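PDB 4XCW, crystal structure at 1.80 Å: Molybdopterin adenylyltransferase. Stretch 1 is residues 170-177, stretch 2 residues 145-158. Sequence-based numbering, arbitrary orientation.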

ATOM      1  N   ASN B 170      26.976  14.177   3.920  1.00 43.42           N
ATOM      2  CA  ASN B 170      26.289  13.764   2.703  1.00 44.21           C
ATOM      3  C   ASN B 170      24.821  13.382   2.882  1.00 45.98           C
ATOM      4  O   ASN B 170      24.039  13.460   1.935  1.00 45.13           O
ATOM      5  CB  ASN B 170      27.040  12.594   2.068  1.00 45.30           C
ATOM      6  CG  ASN B 170      28.408  12.999   1.556  1.00 47.99           C
ATOM      7  OD1 ASN B 170      28.610  14.137   1.134  1.00 50.04           O
ATOM      8  ND2 ASN B 170      29.354  12.066   1.586  1.00 46.53           N
ATOM      9  N   ILE B 171      24.448  12.964   4.088  1.00 43.96           N
ATOM     10  CA  ILE B 171      23.085  12.515   4.346  1.00 42.08           C
ATOM     11  C   ILE B 171      22.817  12.549   5.851  1.00 46.82           C
ATOM     12  O   ILE B 171      23.745  12.463   6.655  1.00 46.17           O
ATOM     13  CB  ILE B 171      22.849  11.086   3.772  1.00 40.54           C
ATOM     14  CG1 ILE B 171      21.358  10.728   3.723  1.00 39.50           C
ATOM     15  CG2 ILE B 171      23.649  10.046   4.536  1.00 41.22           C
ATOM     16  CD1 ILE B 171      20.659  11.209   2.464  1.00 37.93           C
ATOM     17  N   GLN B 172      21.554  12.709   6.232  1.00 49.31           N
ATOM     18  CA  GLN B 172      21.173  12.705   7.639  1.00 50.30           C
ATOM     19  C   GLN B 172      20.404  11.438   7.960  1.00 49.14           C
ATOM     20  O   GLN B 172      19.504  11.064   7.216  1.00 48.52           O
ATOM     21  CB  GLN B 172      20.318  13.926   7.975  1.00 59.68           C
ATOM     22  CG  GLN B 172      20.951  15.258   7.621  1.00 71.69           C
ATOM     23  CD  GLN B 172      22.429  15.309   7.945  1.00 79.83           C
ATOM     24  OE1 GLN B 172      22.831  15.128   9.095  1.00 83.18           O
ATOM     25  NE2 GLN B 172      23.247  15.561   6.929  1.00 82.41           N
ATOM     26  N   ALA B 173      20.751  10.767   9.053  1.00 46.08           N
ATOM     27  CA  ALA B 173      19.951   9.627   9.489  1.00 44.38           C
ATOM     28  C   ALA B 173      19.462   9.814  10.910  1.00 46.76           C
ATOM     29  O   ALA B 173      20.206  10.219  11.801  1.00 51.12           O
ATOM     30  CB  ALA B 173      20.724   8.338   9.370  1.00 36.59           C
ATOM     31  N   PHE B 174      18.190   9.504  11.105  1.00 49.66           N
ATOM     32  CA  PHE B 174      17.519   9.745  12.365  1.00 47.77           C
ATOM     33  C   PHE B 174      17.472   8.482  13.210  1.00 38.60           C
ATOM     34  O   PHE B 174      17.014   7.443  12.749  1.00 32.73           O
ATOM     35  CB  PHE B 174      16.106  10.264  12.098  1.00 53.76           C
ATOM     36  CG  PHE B 174      15.278  10.427  13.330  1.00 59.25           C
ATOM     37  CD1 PHE B 174      15.596  11.392  14.270  1.00 62.39           C
ATOM     38  CD2 PHE B 174      14.177   9.618  13.549  1.00 59.36           C
ATOM     39  CE1 PHE B 174      14.833  11.547  15.409  1.00 67.40           C
ATOM     40  CE2 PHE B 174      13.408   9.769  14.686  1.00 64.01           C
ATOM     41  CZ  PHE B 174      13.737  10.733  15.618  1.00 67.95           C
ATOM     42  N   ARG B 175      17.960   8.574  14.441  1.00 38.72           N
ATOM     43  CA  ARG B 175      17.799   7.495  15.408  1.00 41.72           C
ATOM     44  C   ARG B 175      17.039   8.000  16.633  1.00 51.45           C
ATOM     45  O   ARG B 175      17.542   8.848  17.374  1.00 57.68           O
ATOM     46  CB  ARG B 175      19.157   6.926  15.824  1.00 40.50           C
ATOM     47  CG  ARG B 175      19.755   5.913  14.846  1.00 36.75           C
ATOM     48  CD  ARG B 175      21.094   5.402  15.363  1.00 37.63           C
ATOM     49  NE  ARG B 175      21.595   4.231  14.644  1.00 35.49           N
ATOM     50  CZ  ARG B 175      22.560   4.261  13.730  1.00 32.55           C
ATOM     51  NH1 ARG B 175      23.133   5.411  13.391  1.00 32.46           N
ATOM     52  NH2 ARG B 175      22.956   3.135  13.153  1.00 28.81           N
ATOM     53  N   PRO B 176      15.810   7.496  16.837  1.00 52.94           N
ATOM     54  CA  PRO B 176      15.022   7.823  18.031  1.00 61.25           C
ATOM     55  C   PRO B 176      15.734   7.382  19.302  1.00 70.53           C
ATOM     56  O   PRO B 176      16.235   6.259  19.365  1.00 70.26           O
ATOM     57  CB  PRO B 176      13.727   7.034  17.830  1.00 57.23           C
ATOM     58  CG  PRO B 176      13.633   6.828  16.359  1.00 52.50           C
ATOM     59  CD  PRO B 176      15.043   6.690  15.874  1.00 48.64           C
ATOM     60  N   LYS B 177      15.770   8.259  20.301  1.00 81.01           N
ATOM     61  CA  LYS B 177      16.505   7.997  21.533  1.00 91.77           C
ATOM     62  C   LYS B 177      15.714   7.125  22.506  1.00 99.37           C
ATOM     63  O   LYS B 177      14.937   6.265  22.086  1.00 97.94           O
ATOM     64  CB  LYS B 177      16.890   9.315  22.205  1.00 98.09           C
ATOM     65  CG  LYS B 177      17.183  10.437  21.223  1.00 98.25           C
ATOM     66  CD  LYS B 177      17.360  11.767  21.932  1.00102.33           C
ATOM     67  CE  LYS B 177      17.459  12.911  20.936  1.00101.37           C
ATOM     68  NZ  LYS B 177      18.614  12.743  20.008  1.00 98.20           N
TER
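Stretch 2 (145-158) LEAVFPAIPYCVDL

Stretch 2 enters in a helix that begins earlier in the chain, passes through a 3-10 segment at 149-151 and continues as a second helix from Ile152 to Leu158. Stretch 1 runs beside it with neither helix nor strand geometry, although most of its phi/psi pairs, such as -123/135 at Ala173, are extended. The two stretches advance in the same direction: the CA atoms of Ala173 and Pro150 are 4.1 Å apart, and those of Arg175 and Tyr154 5.5 Å. The contact buries 572 Å², both sides summed.

Pro150 and Pro153 have no amide hydrogen to give; the turn is held by Ala151 N to Val148 O (3.1 Å) and Ile152 N to Phe149 O (2.8 Å). In the second helix, Cys155 N to Ala151 O (3.2 Å), Val156 N to Ile152 O (2.8 Å), Asp157 N to Pro153 O (2.9 Å) and Leu158 N to Tyr154 O (3.0 Å) follow the i to i-4 pattern. Tyr154 N would look to Pro150 O in that pattern, but a water stands between them. It accepts from Tyr154 N at 3.0 Å and donates to Pro150 O at 2.8 Å and to Phe174 O at 2.7 Å, so one molecule satisfies a donor and two acceptors and ties the two stretches together. Pro150 O also accepts directly from Phe174 N, a weak bond at 3.3 Å despite its good angle of 163°.

Further along, Arg175 and Asp157 form a salt bridge. Arg175 NE reaches Asp157 OD2 at a very short 2.4 Å, with an angle of 176°; Arg175 NH2 gives to Asp157 OD1 at 3.1 Å and 173°. Both carboxylate oxygens therefore receive a nearly linear bond. The carboxylate lies at the guanidinium edge, near its plane, while Pro153 CB covers one face, 3.6 Å from Arg175 NH2. Arg175 NH1, and NH2 in addition to its bonds to Asp157, are hydrogen-bonded elsewhere in the structure.

Apolar contacts complete the interface. Ile171 points toward stretch 2, placing CG2 3.8 Å from Phe149 CD2, with van der Waals packing of Ile171 CD1 against the backbone Glu146 O, 3.7 Å away. Ala173 CB meets Pro153 CG at 3.6 Å. At the far end Pro176 covers a face of the Tyr154 ring: its CD is 3.3 Å from the Tyr154 ring centroid and only 2° off the normal, the geometry of a CH-pi contact.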

ATOM      1  N   LEU B 145      17.668   6.561  -3.149  1.00 27.00           N
ATOM      2  CA  LEU B 145      18.475   6.328  -1.953  1.00 27.93           C
ATOM      3  C   LEU B 145      18.498   7.569  -1.062  1.00 28.87           C
ATOM      4  O   LEU B 145      18.454   7.464   0.162  1.00 29.79           O
ATOM      5  CB  LEU B 145      19.900   5.915  -2.338  1.00 26.09           C
ATOM      6  CG  LEU B 145      20.056   4.450  -2.747  1.00 30.23           C
ATOM      7  CD1 LEU B 145      21.430   4.188  -3.337  1.00 30.44           C
ATOM      8  CD2 LEU B 145      19.788   3.533  -1.557  1.00 29.62           C
ATOM      9  N   GLU B 146      18.555   8.749  -1.674  1.00 31.16           N
ATOM     10  CA  GLU B 146      18.535   9.986  -0.899  1.00 29.37           C
ATOM     11  C   GLU B 146      17.253  10.076  -0.071  1.00 30.59           C
ATOM     12  O   GLU B 146      17.263  10.547   1.068  1.00 30.73           O
ATOM     13  CB  GLU B 146      18.669  11.205  -1.817  1.00 34.94           C
ATOM     14  CG  GLU B 146      18.705  12.530  -1.068  1.00 42.95           C
ATOM     15  CD  GLU B 146      19.057  13.702  -1.963  1.00 55.68           C
ATOM     16  OE1 GLU B 146      19.438  13.469  -3.130  1.00 59.34           O
ATOM     17  OE2 GLU B 146      18.948  14.857  -1.500  1.00 60.95           O
ATOM     18  N   ALA B 147      16.159   9.586  -0.640  1.00 28.18           N
ATOM     19  CA  ALA B 147      14.864   9.652   0.017  1.00 29.46           C
ATOM     20  C   ALA B 147      14.716   8.632   1.140  1.00 30.04           C
ATOM     21  O   ALA B 147      14.164   8.953   2.192  1.00 29.90           O
ATOM     22  CB  ALA B 147      13.754   9.457  -0.998  1.00 28.39           C
ATOM     23  N   VAL B 148      15.188   7.407   0.917  1.00 23.68           N
ATOM     24  CA  VAL B 148      14.908   6.328   1.868  1.00 22.82           C
ATOM     25  C   VAL B 148      16.023   6.075   2.874  1.00 25.24           C
ATOM     26  O   VAL B 148      15.763   5.546   3.953  1.00 26.89           O
ATOM     27  CB  VAL B 148      14.607   4.982   1.155  1.00 30.90           C
ATOM     28  CG1 VAL B 148      13.429   5.133   0.203  1.00 31.20           C
ATOM     29  CG2 VAL B 148      15.837   4.448   0.437  1.00 29.00           C
ATOM     30  N   PHE B 149      17.254   6.449   2.541  1.00 23.89           N
ATOM     31  CA  PHE B 149      18.364   6.144   3.440  1.00 25.91           C
ATOM     32  C   PHE B 149      18.247   6.720   4.866  1.00 26.11           C
ATOM     33  O   PHE B 149      18.704   6.073   5.810  1.00 27.19           O
ATOM     34  CB  PHE B 149      19.700   6.596   2.852  1.00 26.44           C
ATOM     35  CG  PHE B 149      20.883   6.098   3.635  1.00 30.39           C
ATOM     36  CD1 PHE B 149      21.352   4.810   3.450  1.00 32.23           C
ATOM     37  CD2 PHE B 149      21.500   6.902   4.577  1.00 33.07           C
ATOM     38  CE1 PHE B 149      22.428   4.338   4.178  1.00 32.60           C
ATOM     39  CE2 PHE B 149      22.576   6.434   5.309  1.00 35.24           C
ATOM     40  CZ  PHE B 149      23.039   5.151   5.105  1.00 30.12           C
ATOM     41  N   PRO B 150      17.658   7.927   5.037  1.00 21.90           N
ATOM     42  CA  PRO B 150      17.575   8.420   6.419  1.00 27.31           C
ATOM     43  C   PRO B 150      16.849   7.495   7.404  1.00 25.98           C
ATOM     44  O   PRO B 150      16.996   7.685   8.608  1.00 28.01           O
ATOM     45  CB  PRO B 150      16.815   9.739   6.262  1.00 31.24           C
ATOM     46  CG  PRO B 150      17.255  10.235   4.924  1.00 31.24           C
ATOM     47  CD  PRO B 150      17.311   8.990   4.071  1.00 20.80           C
ATOM     48  N   ALA B 151      16.112   6.503   6.909  1.00 27.45           N
ATOM     49  CA  ALA B 151      15.405   5.571   7.783  1.00 25.91           C
ATOM     50  C   ALA B 151      16.144   4.244   7.921  1.00 21.34           C
ATOM     51  O   ALA B 151      15.761   3.392   8.722  1.00 25.98           O
ATOM     52  CB  ALA B 151      13.983   5.328   7.265  1.00 27.38           C
ATOM     53  N   ILE B 152      17.209   4.066   7.150  1.00 21.14           N
ATOM     54  CA  ILE B 152      17.849   2.751   7.053  1.00 23.31           C
ATOM     55  C   ILE B 152      18.722   2.371   8.274  1.00 22.54           C
ATOM     56  O   ILE B 152      18.584   1.263   8.805  1.00 24.27           O
ATOM     57  CB  ILE B 152      18.679   2.652   5.749  1.00 25.66           C
ATOM     58  CG1 ILE B 152      17.734   2.568   4.549  1.00 21.02           C
ATOM     59  CG2 ILE B 152      19.587   1.433   5.757  1.00 20.87           C
ATOM     60  CD1 ILE B 152      18.441   2.413   3.218  1.00 22.99           C
ATOM     61  N   PRO B 153      19.610   3.272   8.736  1.00 24.04           N
ATOM     62  CA  PRO B 153      20.422   2.857   9.893  1.00 23.92           C
ATOM     63  C   PRO B 153      19.604   2.436  11.121  1.00 24.36           C
ATOM     64  O   PRO B 153      19.948   1.454  11.778  1.00 25.82           O
ATOM     65  CB  PRO B 153      21.238   4.112  10.204  1.00 24.02           C
ATOM     66  CG  PRO B 153      21.355   4.807   8.895  1.00 27.58           C
ATOM     67  CD  PRO B 153      20.020   4.599   8.241  1.00 25.61           C
ATOM     68  N   TYR B 154      18.537   3.167  11.425  1.00 25.01           N
ATOM     69  CA  TYR B 154      17.694   2.803  12.555  1.00 24.49           C
ATOM     70  C   TYR B 154      17.003   1.475  12.286  1.00 24.08           C
ATOM     71  O   TYR B 154      16.882   0.647  13.182  1.00 25.93           O
ATOM     72  CB  TYR B 154      16.661   3.884  12.839  1.00 23.42           C
ATOM     73  CG  TYR B 154      15.818   3.642  14.072  1.00 25.43           C
ATOM     74  CD1 TYR B 154      16.408   3.372  15.299  1.00 29.76           C
ATOM     75  CD2 TYR B 154      14.431   3.718  14.011  1.00 27.84           C
ATOM     76  CE1 TYR B 154      15.642   3.172  16.428  1.00 33.06           C
ATOM     77  CE2 TYR B 154      13.660   3.520  15.131  1.00 33.68           C
ATOM     78  CZ  TYR B 154      14.269   3.245  16.335  1.00 33.19           C
ATOM     79  OH  TYR B 154      13.500   3.046  17.449  1.00 36.16           O
ATOM     80  N   CYS B 155      16.548   1.277  11.048  1.00 23.38           N
ATOM     81  CA  CYS B 155      15.911   0.007  10.690  1.00 24.01           C
ATOM     82  C   CYS B 155      16.868  -1.159  10.904  1.00 27.60           C
ATOM     83  O   CYS B 155      16.486  -2.201  11.436  1.00 26.56           O
ATOM     84  CB  CYS B 155      15.438   0.010   9.234  1.00 21.37           C
ATOM     85  SG  CYS B 155      14.399  -1.431   8.808  1.00 25.02           S
ATOM     86  N   VAL B 156      18.112  -0.979  10.477  1.00 24.68           N
ATOM     87  CA  VAL B 156      19.120  -2.026  10.611  1.00 24.82           C
ATOM     88  C   VAL B 156      19.428  -2.262  12.102  1.00 25.49           C
ATOM     89  O   VAL B 156      19.624  -3.407  12.522  1.00 23.48           O
ATOM     90  CB  VAL B 156      20.397  -1.674   9.808  1.00 26.90           C
ATOM     91  CG1 VAL B 156      21.551  -2.629  10.133  1.00 23.36           C
ATOM     92  CG2 VAL B 156      20.091  -1.702   8.315  1.00 23.60           C
ATOM     93  N   ASP B 157      19.424  -1.195  12.904  1.00 24.52           N
ATOM     94  CA  ASP B 157      19.558  -1.337  14.364  1.00 25.39           C
ATOM     95  C   ASP B 157      18.461  -2.228  14.943  1.00 28.33           C
ATOM     96  O   ASP B 157      18.732  -3.128  15.742  1.00 26.12           O
ATOM     97  CB  ASP B 157      19.484   0.009  15.091  1.00 26.71           C
ATOM     98  CG  ASP B 157      20.636   0.931  14.769  1.00 30.97           C
ATOM     99  OD1 ASP B 157      21.645   0.473  14.193  1.00 32.51           O
ATOM    100  OD2 ASP B 157      20.521   2.128  15.114  1.00 30.69           O
ATOM    101  N   LEU B 158      17.217  -1.956  14.553  1.00 24.81           N
ATOM    102  CA  LEU B 158      16.067  -2.640  15.135  1.00 26.19           C
ATOM    103  C   LEU B 158      16.014  -4.126  14.806  1.00 25.71           C
ATOM    104  O   LEU B 158      15.471  -4.906  15.583  1.00 28.09           O
ATOM    105  CB  LEU B 158      14.763  -1.984  14.678  1.00 28.55           C
ATOM    106  CG  LEU B 158      14.495  -0.569  15.187  1.00 27.41           C
ATOM    107  CD1 LEU B 158      13.229  -0.001  14.555  1.00 25.80           C
ATOM    108  CD2 LEU B 158      14.390  -0.574  16.699  1.00 25.87           C
TER
HETATM  109  O   HOH W   1      17.896   5.940  10.628  1.00 28.53           O